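Local coordinates for protein glutamine amido transferase (Methylobacillus flagellatus, PDB 3M3P) that is of unknown specific function but belongs to the class 1 glutamine amidotransferase family, with an alpha/beta fold built on a mixed central sheet, at residues A[84-89]-A[231-236]; A[125-130]-A[166-171]; A[7-12]-A[52-57]; A[138-143]-A[172-177]. All blocks are in the same frame, centred on the assembly; numbering follows the deposited sequence.

How the contacts relate
All four contacts reach the same mixed sheet. Contacts 1 and 3 meet where strand 51-54 lies beside strand 85-88, with centres about 12 Å apart; P84 O and L52 N, 2.8 Å apart, probably hydrogen-bond there. On the other side of 85-88 runs strand 170-173, used by contacts 2 and 4, whose centres are about 17 Å apart. R235 of contact 1 ties in contact 2 through salt bridges from NE to E126 OE2 (2.7 Å) and from NH2 to D168 OD1 (2.8 Å). C89 of contact 1 and H176 of contact 4 meet with CB and CE1 3.7 Å apart, an arrangement consistent with the family's cysteine-histidine-glutamate site.

Contact 1. Residues A[84-89]-A[231-236]; sequences PVIGHC and HVYARW
W236 holds its CG anti to its own backbone N (chi1 -175°), and Y233 holds CG anti to its carbonyl carbon (chi1 -67°); from helix 231-236 the indole reaches I86 and the phenol reaches H88. The indole slips between two side chains of the strand end. I86 CG2 sits over one face, 3.7 Å from the centroid of the six-membered ring, and P84 CG lies over the opposite face, nearer the rim and 3.9 Å from CZ2 of W236. P84 O approaches the ring edge, 3.3 Å from W236 CZ2. Further along, I86 CD1 reaches the edge of the Y233 ring, 3.7 Å from its CE1. Here the C-terminal helix packs, roughly antiparallel, on a central parallel strand of the alpha/beta sheet; that strand leads into the turn at C89, whose positive phi and G87-x-C89-x-G91 setting are consistent with a nucleophile elbow. H88 and Y233 meet tip to tip in a hydrogen bond, NE2 to OH 2.8 Å, at an angle of 152°. Because H88 ND1 is also bonded, to M54 O on the neighbouring strand, both nitrogens of this buried imidazole are engaged and its rotation is fixed.

Contact 2. Residues A[125-130]-A[166-171]; sequences LEWLGT and LDDLHI
W127 lies alongside I171, the two side chains sliding past each other in opposite directions. From helix 125-128, W127 CB is 4.1 Å from I171 CD1, and CG then turns anti to the carbonyl carbon (chi1 -76°). On the six-membered ring CE3 makes the nearest approach to I171 CD1, at 3.7 Å, and CZ3 touches I171 CG2 at 3.9 Å. The outer rim passes to backbone: CH2 lies 3.9 Å from L169 O, and CZ2 meets D168 O at the ring edge, 3.7 Å away. This backbone belongs to a tight turn between antiparallel strands 161-166 and 170-173 that closes in a classic beta bulge, L169 N and H170 N both donating to L166 O. Helix 122-128 is thereby laid against the turn and the start of strand 170-173. At the exposed rim D168, in one of its two conformers, brings OD1 within 3.8 Å of E126 OE2; R235 of helix 218-237 forms a salt bridge with E126 and, in that conformer, with D168, which would offset their repulsion.

Contact 3. Residues A[7-12]-A[52-57]; sequences MIIQFS and LAMMGG
Three nearly straight backbone hydrogen bonds join M7 to A53, A53 to I9 and I9 to M55. A53 N donates to M7 O at 2.9 Å, A53 O accepts from I9 N at 2.8 Å, and M55 N donates to I9 O at 3.0 Å. This zigzag is a parallel ladder in the parallel part of the mixed sheet, in a Rossmann-like alpha/beta fold, M7, I8 and I9 lying level with L52, A53 and M54. Past it the chains part and a water takes over, accepting from F11 N at 2.8 Å and donating to G56 O at 2.7 Å. The glycine pair G56-G57 sits in the turn after strand 52-54, where class 1 amidotransferases place part of the oxyanion hole; a like role here is probable but not established. F11 has its ring edge to this turn, CE2 lying 3.3 Å from M55 O. On the sheet face of I8 and A53, I8 CG2 rests against the CG of M55. The other face holds M7, I9, L52 and M54 beneath helix 68-81, whose I75 touches both L52 and M54. There I9 CG1 meets L52 CD1, and the selenomethionine M7, bent at chi3, brings its CE to 3.3 Å from that same L52 CD1, tighter than usual van der Waals contact.

Contact 4. Residues A[138-143]-A[172-177]; sequences EWHYQT and GFQCHI
Q174 stacks on the imidazole of H140, its CG over the ring centre at 3.6 Å from the centroid and 7° off the normal, in a CH-pi contact, with amide and ring planes 17° apart. The histidine sits in a classic beta bulge, W139 and H140 both facing E110 on the neighbouring strand 103-111. Nearby the E138 carboxylate lies against C175, OE2 3.4 Å from its CB.

A second layer fixes these groups. H140 holds CG between its backbone N and carbonyl carbon (chi1 74°), and the ring is gripped at both nitrogens: ND1 donates to Q142 O at 2.7 Å, and NE2 bonds E110 OE1. Q174 OE1 accepts from a water 2.7 Å away that also accepts from T143 OG1, and it bonds Q93 NE2 as well. Another water links the backbones, accepting from W139 N and donating to Q174 O at 2.8 Å.

Beyond them H176, with ND1 bonded to E178 and its side chain touching C89, is probably the histidine of the cysteine-histidine-glutamate triad known in class 1 amidotransferases. A third water joins it to the bulge, 2.7 Å from H176 NE2 and donating to W139 O at 2.8 Å.

Contact 1. Residues A[84-89]-A[231-236]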
loop_
_atom_site.group_PDB
_atom_site.type_symbol
_atom_site.label_atom_id
_atom_site.label_comp_id
_atom_site.label_asym_id
_atom_site.label_seq_id
_atom_site.Cartn_x
_atom_site.Cartn_y
_atom_site.Cartn_z
ATOM N N PRO A 84 -4.662 -13.041 -3.861
ATOM C CA PRO A 84 -3.707 -12.209 -3.150
ATOM C C PRO A 84 -4.175 -10.772 -2.982
ATOM O O PRO A 84 -4.813 -10.197 -3.865
ATOM C CB PRO A 84 -2.468 -12.266 -4.029
ATOM C CG PRO A 84 -2.995 -12.456 -5.412
ATOM C CD PRO A 84 -4.174 -13.350 -5.229
ATOM N N VAL A 85 -3.775 -10.175 -1.862
ATOM C CA VAL A 85 -4.073 -8.790 -1.518
ATOM C C VAL A 85 -2.798 -8.023 -1.325
ATOM O O VAL A 85 -1.863 -8.494 -0.658
ATOM C CB VAL A 85 -4.977 -8.695 -0.235
ATOM C CG1 VAL A 85 -5.395 -7.229 0.023
ATOM C CG2 VAL A 85 -6.222 -9.606 -0.346
ATOM N N ILE A 86 -2.744 -6.806 -1.855
ATOM C CA ILE A 86 -1.645 -5.869 -1.584
ATOM C C ILE A 86 -2.244 -4.553 -1.133
ATOM O O ILE A 86 -3.167 -4.032 -1.767
ATOM C CB ILE A 86 -0.650 -5.729 -2.792
ATOM C CG1 ILE A 86 0.508 -4.802 -2.399
ATOM C CG2 ILE A 86 -1.367 -5.243 -4.060
ATOM C CD1 ILE A 86 1.752 -4.866 -3.328
ATOM N N GLY A 87 -1.747 -3.971 -0.022
ATOM C CA GLY A 87 -2.295 -2.726 0.496
ATOM C C GLY A 87 -1.237 -1.698 0.733
ATOM O O GLY A 87 -0.166 -2.004 1.316
ATOM N N HIS A 88 -1.517 -0.489 0.276
ATOM C CA HIS A 88 -0.615 0.644 0.343
ATOM C C HIS A 88 -1.229 1.687 1.333
ATOM O O HIS A 88 -2.285 2.215 1.043
ATOM C CB HIS A 88 -0.499 1.351 -1.049
ATOM C CG HIS A 88 -0.032 0.491 -2.211
ATOM N ND1 HIS A 88 -0.852 -0.394 -2.884
ATOM C CD2 HIS A 88 1.175 0.428 -2.830
ATOM C CE1 HIS A 88 -0.162 -0.924 -3.895
ATOM N NE2 HIS A 88 1.069 -0.440 -3.876
ATOM N N CYS A 89 -0.546 1.997 2.444
ATOM C CA CYS A 89 -0.988 2.969 3.419
ATOM C C CYS A 89 -2.361 2.604 3.989
ATOM O O CYS A 89 -2.454 1.555 4.610
ATOM C CB CYS A 89 -0.883 4.340 2.796
ATOM S SG CYS A 89 -0.933 5.729 4.074
ATOM N N HIS A 231 10.618 -5.060 -7.209
ATOM C CA HIS A 231 10.893 -6.367 -6.641
ATOM C C HIS A 231 9.653 -6.884 -5.855
ATOM O O HIS A 231 9.244 -8.026 -5.999
ATOM C CB HIS A 231 12.094 -6.264 -5.678
ATOM C CG HIS A 231 12.507 -7.569 -5.099
ATOM N ND1 HIS A 231 11.897 -8.162 -4.003
ATOM C CD2 HIS A 231 13.492 -8.415 -5.491
ATOM C CE1 HIS A 231 12.471 -9.333 -3.787
ATOM N NE2 HIS A 231 13.461 -9.489 -4.650
ATOM N N VAL A 232 9.070 -6.030 -5.020
ATOM C CA VAL A 232 7.865 -6.407 -4.268
ATOM C C VAL A 232 6.758 -6.802 -5.238
ATOM O O VAL A 232 6.119 -7.809 -5.058
ATOM C CB VAL A 232 7.385 -5.246 -3.375
ATOM C CG1 VAL A 232 6.062 -5.567 -2.715
ATOM C CG2 VAL A 232 8.468 -4.891 -2.316
ATOM N N TYR A 233 6.491 -5.972 -6.245
ATOM C CA TYR A 233 5.361 -6.211 -7.148
ATOM C C TYR A 233 5.576 -7.483 -7.941
ATOM O O TYR A 233 4.652 -8.277 -8.137
ATOM C CB TYR A 233 5.136 -5.016 -8.055
ATOM C CG TYR A 233 4.667 -3.747 -7.378
ATOM C CD1 TYR A 233 3.843 -3.775 -6.255
ATOM C CD2 TYR A 233 4.984 -2.526 -7.914
ATOM C CE1 TYR A 233 3.367 -2.581 -5.706
ATOM C CE2 TYR A 233 4.520 -1.327 -7.351
ATOM C CZ TYR A 233 3.685 -1.387 -6.292
ATOM O OH TYR A 233 3.175 -0.214 -5.707
ATOM N N ALA A 234 6.805 -7.718 -8.386
ATOM C CA ALA A 234 7.129 -8.956 -9.089
ATOM C C ALA A 234 6.887 -10.177 -8.229
ATOM O O ALA A 234 6.381 -11.195 -8.714
ATOM C CB ALA A 234 8.589 -8.903 -9.613
ATOM N N ARG A 235 7.230 -10.121 -6.957
ATOM C CA ARG A 235 6.930 -11.247 -6.064
ATOM C C ARG A 235 5.432 -11.385 -5.895
ATOM O O ARG A 235 4.888 -12.482 -5.955
ATOM C CB ARG A 235 7.602 -11.054 -4.725
ATOM C CG ARG A 235 7.347 -12.131 -3.695
ATOM C CD ARG A 235 7.676 -13.547 -4.188
ATOM N NE ARG A 235 7.304 -14.493 -3.133
ATOM C CZ ARG A 235 6.072 -14.941 -2.992
ATOM N NH1 ARG A 235 5.143 -14.572 -3.865
ATOM N NH2 ARG A 235 5.768 -15.736 -2.009
ATOM N N TRP A 236 4.743 -10.280 -5.658
ATOM C CA TRP A 236 3.317 -10.332 -5.389
ATOM C C TRP A 236 2.489 -10.930 -6.529
ATOM O O TRP A 236 1.596 -11.745 -6.302
ATOM C CB TRP A 236 2.816 -8.913 -5.061
ATOM C CG TRP A 236 1.373 -8.948 -4.665
ATOM C CD1 TRP A 236 0.897 -9.343 -3.460
ATOM C CD2 TRP A 236 0.247 -8.595 -5.446
ATOM N NE1 TRP A 236 -0.482 -9.277 -3.439
ATOM C CE2 TRP A 236 -0.902 -8.808 -4.654
ATOM C CE3 TRP A 236 0.095 -8.148 -6.757
ATOM C CZ2 TRP A 236 -2.196 -8.601 -5.146
ATOM C CZ3 TRP A 236 -1.188 -7.896 -7.216
ATOM C CH2 TRP A 236 -2.294 -8.129 -6.433
#

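Contact 2. Residues A[125-130]-A[166-171]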
loop_
_atom_site.group_PDB
_atom_site.type_symbol
_atom_site.label_atom_id
_atom_site.label_comp_id
_atom_site.label_asym_id
_atom_site.label_seq_id
_atom_site.Cartn_x
_atom_site.Cartn_y
_atom_site.Cartn_z
ATOM N N LEU A 125 13.723 -10.843 3.262
ATOM C CA LEU A 125 14.625 -11.035 2.138
ATOM C C LEU A 125 13.797 -11.361 0.892
ATOM O O LEU A 125 14.063 -10.819 -0.201
ATOM C CB LEU A 125 15.602 -12.153 2.426
ATOM C CG LEU A 125 16.568 -12.529 1.308
ATOM C CD1 LEU A 125 17.489 -11.375 0.959
ATOM C CD2 LEU A 125 17.302 -13.827 1.635
ATOM N N GLU A 126 12.855 -12.278 1.028
ATOM C CA GLU A 126 12.035 -12.744 -0.121
ATOM C C GLU A 126 11.235 -11.621 -0.757
ATOM O O GLU A 126 11.257 -11.467 -2.001
ATOM C CB GLU A 126 11.101 -13.857 0.343
ATOM C CG GLU A 126 10.223 -14.409 -0.778
ATOM C CD GLU A 126 9.416 -15.632 -0.459
ATOM O OE1 GLU A 126 9.606 -16.239 0.620
ATOM O OE2 GLU A 126 8.593 -16.024 -1.350
ATOM N N TRP A 127 10.526 -10.852 0.066
ATOM C CA TRP A 127 9.605 -9.840 -0.437
ATOM C C TRP A 127 10.269 -8.502 -0.717
ATOM O O TRP A 127 9.920 -7.878 -1.711
ATOM C CB TRP A 127 8.444 -9.674 0.538
ATOM C CG TRP A 127 7.458 -10.797 0.455
ATOM C CD1 TRP A 127 7.542 -11.969 1.094
ATOM C CD2 TRP A 127 6.290 -10.848 -0.367
ATOM N NE1 TRP A 127 6.495 -12.804 0.708
ATOM C CE2 TRP A 127 5.707 -12.113 -0.172
ATOM C CE3 TRP A 127 5.676 -9.952 -1.259
ATOM C CZ2 TRP A 127 4.500 -12.492 -0.800
ATOM C CZ3 TRP A 127 4.491 -10.328 -1.864
ATOM C CH2 TRP A 127 3.921 -11.577 -1.630
ATOM N N LEU A 128 11.250 -8.079 0.089
ATOM C CA LEU A 128 11.903 -6.747 -0.083
ATOM C C LEU A 128 13.227 -6.851 -0.848
ATOM O O LEU A 128 13.697 -5.822 -1.371
ATOM C CB LEU A 128 12.158 -6.114 1.274
ATOM C CG LEU A 128 10.950 -5.996 2.186
ATOM C CD1 LEU A 128 11.370 -5.417 3.528
ATOM C CD2 LEU A 128 9.825 -5.178 1.510
ATOM N N GLY A 129 13.834 -8.027 -0.905
ATOM C CA GLY A 129 15.050 -8.218 -1.688
ATOM C C GLY A 129 16.351 -8.145 -0.903
ATOM O O GLY A 129 17.438 -8.402 -1.438
ATOM N N THR A 130 16.279 -7.758 0.376
ATOM C CA THR A 130 17.498 -7.392 1.107
ATOM C C THR A 130 17.117 -7.262 2.597
ATOM O O THR A 130 15.950 -7.108 2.950
ATOM C CB THR A 130 18.043 -6.002 0.623
ATOM O OG1 THR A 130 19.331 -5.731 1.205
ATOM C CG2 THR A 130 17.119 -4.904 0.896
ATOM N N LEU A 166 1.316 -12.028 4.884
ATOM C CA LEU A 166 0.366 -13.036 5.367
ATOM C C LEU A 166 0.244 -14.171 4.393
ATOM O O LEU A 166 -0.006 -13.961 3.204
ATOM C CB LEU A 166 -0.984 -12.415 5.628
ATOM C CG LEU A 166 -2.098 -13.283 6.160
ATOM C CD1 LEU A 166 -1.750 -13.867 7.544
ATOM C CD2 LEU A 166 -3.409 -12.484 6.134
ATOM N N ASP A 167 0.439 -15.395 4.886
ATOM C CA ASP A 167 0.149 -16.642 4.113
ATOM C C ASP A 167 1.029 -16.694 2.816
ATOM O O ASP A 167 0.592 -17.318 1.831
ATOM C CB ASP A 167 -1.353 -16.776 3.715
ATOM C CG ASP A 167 -2.288 -16.879 4.910
ATOM O OD1 ASP A 167 -1.789 -17.376 5.934
ATOM O OD2 ASP A 167 -3.517 -16.545 4.791
ATOM N N ASP A 168 2.200 -16.057 2.785
ATOM C CA ASP A 168 3.044 -16.110 1.580
ATOM C C ASP A 168 2.357 -15.475 0.391
ATOM O O ASP A 168 2.710 -15.748 -0.764
ATOM C CB ASP A 168 3.307 -17.586 1.197
ATOM C CG ASP A 168 4.546 -17.771 0.371
ATOM O OD1 ASP A 168 5.478 -16.962 0.534
ATOM O OD2 ASP A 168 4.593 -18.772 -0.400
ATOM N N LEU A 169 1.329 -14.666 0.639
ATOM C CA LEU A 169 0.477 -14.221 -0.484
ATOM C C LEU A 169 0.144 -12.727 -0.449
ATOM O O LEU A 169 0.064 -12.096 -1.487
ATOM C CB LEU A 169 -0.829 -15.020 -0.459
ATOM C CG LEU A 169 -1.570 -15.523 -1.616
ATOM C CD1 LEU A 169 -0.690 -15.983 -2.809
ATOM C CD2 LEU A 169 -2.534 -16.684 -1.178
ATOM N N HIS A 170 -0.142 -12.223 0.737
ATOM C CA HIS A 170 -0.678 -10.897 0.960
ATOM C C HIS A 170 0.396 -10.035 1.585
ATOM O O HIS A 170 1.140 -10.533 2.448
ATOM C CB HIS A 170 -1.876 -10.961 1.880
ATOM C CG HIS A 170 -2.826 -12.064 1.547
ATOM N ND1 HIS A 170 -3.561 -12.078 0.378
ATOM C CD2 HIS A 170 -3.029 -13.260 2.156
ATOM C CE1 HIS A 170 -4.236 -13.214 0.333
ATOM N NE2 HIS A 170 -3.930 -13.950 1.400
ATOM N N ILE A 171 0.476 -8.781 1.204
ATOM C CA ILE A 171 1.449 -7.889 1.790
ATOM C C ILE A 171 0.807 -6.539 2.067
ATOM O O ILE A 171 0.107 -5.983 1.195
ATOM C CB ILE A 171 2.774 -7.822 0.931
ATOM C CG1 ILE A 171 3.841 -7.038 1.699
ATOM C CG2 ILE A 171 2.551 -7.245 -0.488
ATOM C CD1 ILE A 171 5.281 -7.173 1.110
#

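Contact 3. Residues A[7-12]-A[52-57]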
loop_
_atom_site.group_PDB
_atom_site.type_symbol
_atom_site.label_atom_id
_atom_site.label_comp_id
_atom_site.label_asym_id
_atom_site.label_seq_id
_atom_site.Cartn_x
_atom_site.Cartn_y
_atom_site.Cartn_z
HETATM N N MSE A 7 -8.253 -6.173 -9.309
HETATM C CA MSE A 7 -9.138 -5.122 -8.855
HETATM C C MSE A 7 -8.349 -4.174 -7.972
HETATM O O MSE A 7 -7.698 -4.606 -7.046
HETATM C CB MSE A 7 -10.263 -5.751 -8.094
HETATM C CG MSE A 7 -11.065 -4.801 -7.244
HETATM SE SE MSE A 7 -12.781 -5.474 -6.449
HETATM C CE MSE A 7 -12.218 -7.126 -5.435
ATOM N N ILE A 8 -8.397 -2.896 -8.258
ATOM C CA ILE A 8 -7.698 -1.852 -7.508
ATOM C C ILE A 8 -8.745 -0.950 -6.874
ATOM O O ILE A 8 -9.576 -0.346 -7.565
ATOM C CB ILE A 8 -6.733 -0.988 -8.378
ATOM C CG1 ILE A 8 -5.719 -1.860 -9.117
ATOM C CG2 ILE A 8 -6.095 0.085 -7.520
ATOM C CD1 ILE A 8 -4.694 -1.082 -9.947
ATOM N N ILE A 9 -8.729 -0.885 -5.558
ATOM C CA ILE A 9 -9.609 -0.020 -4.808
ATOM C C ILE A 9 -8.895 1.294 -4.536
ATOM O O ILE A 9 -7.818 1.340 -3.935
ATOM C CB ILE A 9 -10.024 -0.674 -3.443
ATOM C CG1 ILE A 9 -10.536 -2.110 -3.642
ATOM C CG2 ILE A 9 -11.024 0.239 -2.674
ATOM C CD1 ILE A 9 -11.659 -2.264 -4.630
ATOM N N GLN A 10 -9.523 2.353 -5.042
ATOM C CA GLN A 10 -9.036 3.707 -4.879
ATOM C C GLN A 10 -10.030 4.483 -4.016
ATOM O O GLN A 10 -11.243 4.247 -4.059
ATOM C CB GLN A 10 -8.903 4.296 -6.281
ATOM C CG GLN A 10 -8.187 5.628 -6.416
ATOM C CD GLN A 10 -7.749 5.928 -7.859
ATOM O OE1 GLN A 10 -7.392 5.016 -8.696
ATOM N NE2 GLN A 10 -7.702 7.206 -8.118
ATOM N N PHE A 11 -9.509 5.391 -3.189
ATOM C CA PHE A 11 -10.292 6.080 -2.161
ATOM C C PHE A 11 -10.425 7.568 -2.419
ATOM O O PHE A 11 -11.253 8.232 -1.786
ATOM C CB PHE A 11 -9.672 5.808 -0.822
ATOM C CG PHE A 11 -9.626 4.353 -0.484
ATOM C CD1 PHE A 11 -10.763 3.721 0.055
ATOM C CD2 PHE A 11 -8.488 3.613 -0.700
ATOM C CE1 PHE A 11 -10.720 2.417 0.383
ATOM C CE2 PHE A 11 -8.465 2.243 -0.375
ATOM C CZ PHE A 11 -9.565 1.699 0.205
ATOM N N SER A 12 -9.678 8.080 -3.397
ATOM C CA SER A 12 -9.750 9.482 -3.803
ATOM C C SER A 12 -9.216 9.657 -5.228
ATOM O O SER A 12 -8.570 8.759 -5.794
ATOM C CB SER A 12 -8.948 10.398 -2.902
ATOM O OG SER A 12 -7.575 10.292 -3.204
ATOM N N LEU A 52 -6.304 -8.398 -5.494
ATOM C CA LEU A 52 -6.955 -7.237 -4.947
ATOM C C LEU A 52 -5.877 -6.291 -4.456
ATOM O O LEU A 52 -5.063 -6.675 -3.627
ATOM C CB LEU A 52 -7.866 -7.636 -3.822
ATOM C CG LEU A 52 -8.523 -6.502 -3.054
ATOM C CD1 LEU A 52 -9.532 -5.806 -4.005
ATOM C CD2 LEU A 52 -9.310 -7.030 -1.855
ATOM N N ALA A 53 -5.824 -5.075 -4.945
ATOM C CA ALA A 53 -4.864 -4.065 -4.527
ATOM C C ALA A 53 -5.664 -2.911 -3.944
ATOM O O ALA A 53 -6.779 -2.591 -4.440
ATOM C CB ALA A 53 -4.033 -3.586 -5.684
HETATM N N MSE A 54 -5.154 -2.269 -2.888
HETATM C CA MSE A 54 -5.828 -1.089 -2.292
HETATM C C MSE A 54 -4.810 -0.010 -2.098
HETATM O O MSE A 54 -3.700 -0.273 -1.640
HETATM C CB MSE A 54 -6.432 -1.477 -0.932
HETATM C CG MSE A 54 -7.532 -2.566 -1.043
HETATM SE SE MSE A 54 -8.357 -3.014 0.626
HETATM C CE MSE A 54 -6.905 -4.185 1.301
HETATM N N MSE A 55 -5.136 1.203 -2.499
HETATM C CA MSE A 55 -4.301 2.381 -2.362
HETATM C C MSE A 55 -4.545 3.077 -1.047
HETATM O O MSE A 55 -5.227 2.543 -0.155
HETATM C CB MSE A 55 -4.495 3.298 -3.577
HETATM C CG MSE A 55 -4.540 2.565 -4.930
HETATM SE SE MSE A 55 -3.045 1.292 -5.296
HETATM C CE MSE A 55 -1.521 2.491 -4.955
ATOM N N GLY A 56 -3.993 4.276 -0.896
ATOM C CA GLY A 56 -4.199 5.070 0.327
ATOM C C GLY A 56 -5.434 5.935 0.202
ATOM O O GLY A 56 -6.075 6.046 -0.850
ATOM N N GLY A 57 -5.811 6.602 1.272
ATOM C CA GLY A 57 -6.877 7.581 1.153
ATOM C C GLY A 57 -6.924 8.575 2.282
ATOM O O GLY A 57 -6.301 8.331 3.337
HETATM O O HOH W 1 -6.807 5.853 -3.411
#

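Contact 4. Residues A[138-143]-A[172-177]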
loop_
_atom_site.group_PDB
_atom_site.type_symbol
_atom_site.label_atom_id
_atom_site.label_comp_id
_atom_site.label_asym_id
_atom_site.label_seq_id
_atom_site.Cartn_x
_atom_site.Cartn_y
_atom_site.Cartn_z
ATOM N N GLU A 138 6.511 8.301 3.208
ATOM C CA GLU A 138 5.447 8.253 4.210
ATOM C C GLU A 138 4.557 9.477 4.168
ATOM O O GLU A 138 5.049 10.586 3.965
ATOM C CB GLU A 138 6.087 8.211 5.602
ATOM C CG GLU A 138 6.965 6.957 5.907
ATOM C CD GLU A 138 6.232 5.674 6.084
ATOM O OE1 GLU A 138 4.988 5.609 6.032
ATOM O OE2 GLU A 138 7.026 4.680 6.245
ATOM N N TRP A 139 3.284 9.289 4.489
ATOM C CA TRP A 139 2.386 10.424 4.768
ATOM C C TRP A 139 1.201 9.873 5.549
ATOM O O TRP A 139 0.154 9.573 5.015
ATOM C CB TRP A 139 2.008 11.177 3.495
ATOM C CG TRP A 139 1.385 12.521 3.740
ATOM C CD1 TRP A 139 0.512 12.881 4.750
ATOM C CD2 TRP A 139 1.542 13.672 2.932
ATOM N NE1 TRP A 139 0.158 14.192 4.607
ATOM C CE2 TRP A 139 0.782 14.706 3.501
ATOM C CE3 TRP A 139 2.284 13.927 1.769
ATOM C CZ2 TRP A 139 0.682 15.979 2.907
ATOM C CZ3 TRP A 139 2.195 15.204 1.187
ATOM C CH2 TRP A 139 1.399 16.199 1.761
ATOM N N HIS A 140 1.421 9.672 6.853
ATOM C CA HIS A 140 0.427 8.997 7.693
ATOM C C HIS A 140 0.482 9.434 9.121
ATOM O O HIS A 140 1.519 9.831 9.635
ATOM C CB HIS A 140 0.568 7.456 7.636
ATOM C CG HIS A 140 1.734 6.934 8.386
ATOM N ND1 HIS A 140 1.631 6.341 9.638
ATOM C CD2 HIS A 140 3.051 6.931 8.053
ATOM C CE1 HIS A 140 2.856 6.041 10.049
ATOM N NE2 HIS A 140 3.724 6.368 9.096
ATOM N N TYR A 141 -0.692 9.344 9.752
ATOM C CA TYR A 141 -0.897 9.669 11.155
ATOM C C TYR A 141 -1.271 8.490 12.020
ATOM O O TYR A 141 -1.314 8.623 13.249
ATOM C CB TYR A 141 -1.983 10.738 11.236
ATOM C CG TYR A 141 -1.628 12.048 10.588
ATOM C CD1 TYR A 141 -0.974 13.045 11.286
ATOM C CD2 TYR A 141 -1.971 12.314 9.278
ATOM C CE1 TYR A 141 -0.640 14.255 10.685
ATOM C CE2 TYR A 141 -1.661 13.551 8.700
ATOM C CZ TYR A 141 -0.985 14.494 9.416
ATOM O OH TYR A 141 -0.722 15.688 8.807
ATOM N N GLN A 142 -1.626 7.371 11.402
ATOM C CA GLN A 142 -2.048 6.178 12.162
ATOM C C GLN A 142 -1.174 4.994 11.800
ATOM O O GLN A 142 -0.391 5.026 10.850
ATOM C CB GLN A 142 -3.551 5.893 11.941
ATOM C CG GLN A 142 -4.418 7.069 12.283
ATOM C CD GLN A 142 -5.872 6.694 12.424
ATOM O OE1 GLN A 142 -6.422 6.063 11.505
ATOM N NE2 GLN A 142 -6.527 7.062 13.537
ATOM N N THR A 143 -1.384 3.899 12.517
ATOM C CA THR A 143 -0.591 2.698 12.365
ATOM C C THR A 143 -1.443 1.464 12.557
ATOM O O THR A 143 -2.368 1.483 13.394
ATOM C CB THR A 143 0.628 2.677 13.380
ATOM O OG1 THR A 143 1.366 1.461 13.245
ATOM C CG2 THR A 143 0.198 2.874 14.810
ATOM N N GLY A 172 1.038 -5.973 3.243
ATOM C CA GLY A 172 0.556 -4.660 3.607
ATOM C C GLY A 172 1.692 -3.761 3.977
ATOM O O GLY A 172 2.622 -4.210 4.676
ATOM N N PHE A 173 1.607 -2.506 3.523
ATOM C CA PHE A 173 2.605 -1.469 3.806
ATOM C C PHE A 173 1.944 -0.265 4.433
ATOM O O PHE A 173 0.847 0.138 4.016
ATOM C CB PHE A 173 3.249 -1.001 2.503
ATOM C CG PHE A 173 4.240 -1.977 1.899
ATOM C CD1 PHE A 173 5.548 -1.981 2.260
ATOM C CD2 PHE A 173 3.810 -2.901 0.927
ATOM C CE1 PHE A 173 6.445 -2.875 1.684
ATOM C CE2 PHE A 173 4.721 -3.789 0.321
ATOM C CZ PHE A 173 6.009 -3.793 0.756
ATOM N N GLN A 174 2.673 0.364 5.366
ATOM C CA GLN A 174 2.302 1.684 5.872
ATOM C C GLN A 174 2.762 2.777 4.965
ATOM O O GLN A 174 2.134 3.832 4.870
ATOM C CB GLN A 174 2.801 1.866 7.306
ATOM C CG GLN A 174 2.291 3.140 7.974
ATOM C CD GLN A 174 0.797 3.164 8.055
ATOM O OE1 GLN A 174 0.155 2.482 8.893
ATOM N NE2 GLN A 174 0.174 4.008 7.192
ATOM N N CYS A 175 3.916 2.592 4.358
ATOM C CA CYS A 175 4.518 3.511 3.435
ATOM C C CYS A 175 3.882 3.365 2.041
ATOM O O CYS A 175 3.054 2.471 1.814
ATOM C CB CYS A 175 6.017 3.227 3.356
ATOM S SG CYS A 175 6.458 1.566 2.847
ATOM N N HIS A 176 4.264 4.257 1.118
ATOM C CA HIS A 176 3.794 4.287 -0.237
ATOM C C HIS A 176 4.905 3.774 -1.135
ATOM O O HIS A 176 5.809 4.539 -1.511
ATOM C CB HIS A 176 3.458 5.717 -0.660
ATOM C CG HIS A 176 2.244 6.295 -0.009
ATOM N ND1 HIS A 176 0.984 6.115 -0.551
ATOM C CD2 HIS A 176 2.101 7.096 1.073
ATOM C CE1 HIS A 176 0.100 6.766 0.202
ATOM N NE2 HIS A 176 0.749 7.344 1.206
ATOM N N ILE A 177 4.811 2.518 -1.525
ATOM C CA ILE A 177 5.797 1.985 -2.462
ATOM C C ILE A 177 5.423 2.270 -3.914
ATOM O O ILE A 177 6.224 2.003 -4.830
ATOM C CB ILE A 177 6.070 0.475 -2.306
ATOM C CG1 ILE A 177 4.882 -0.410 -2.596
ATOM C CG2 ILE A 177 6.662 0.193 -0.850
ATOM C CD1 ILE A 177 5.279 -1.907 -2.759
HETATM O O HOH W 2 -0.640 9.375 2.363
HETATM O O HOH W 3 2.226 6.630 4.594
HETATM O O HOH W 4 1.480 0.872 10.613
#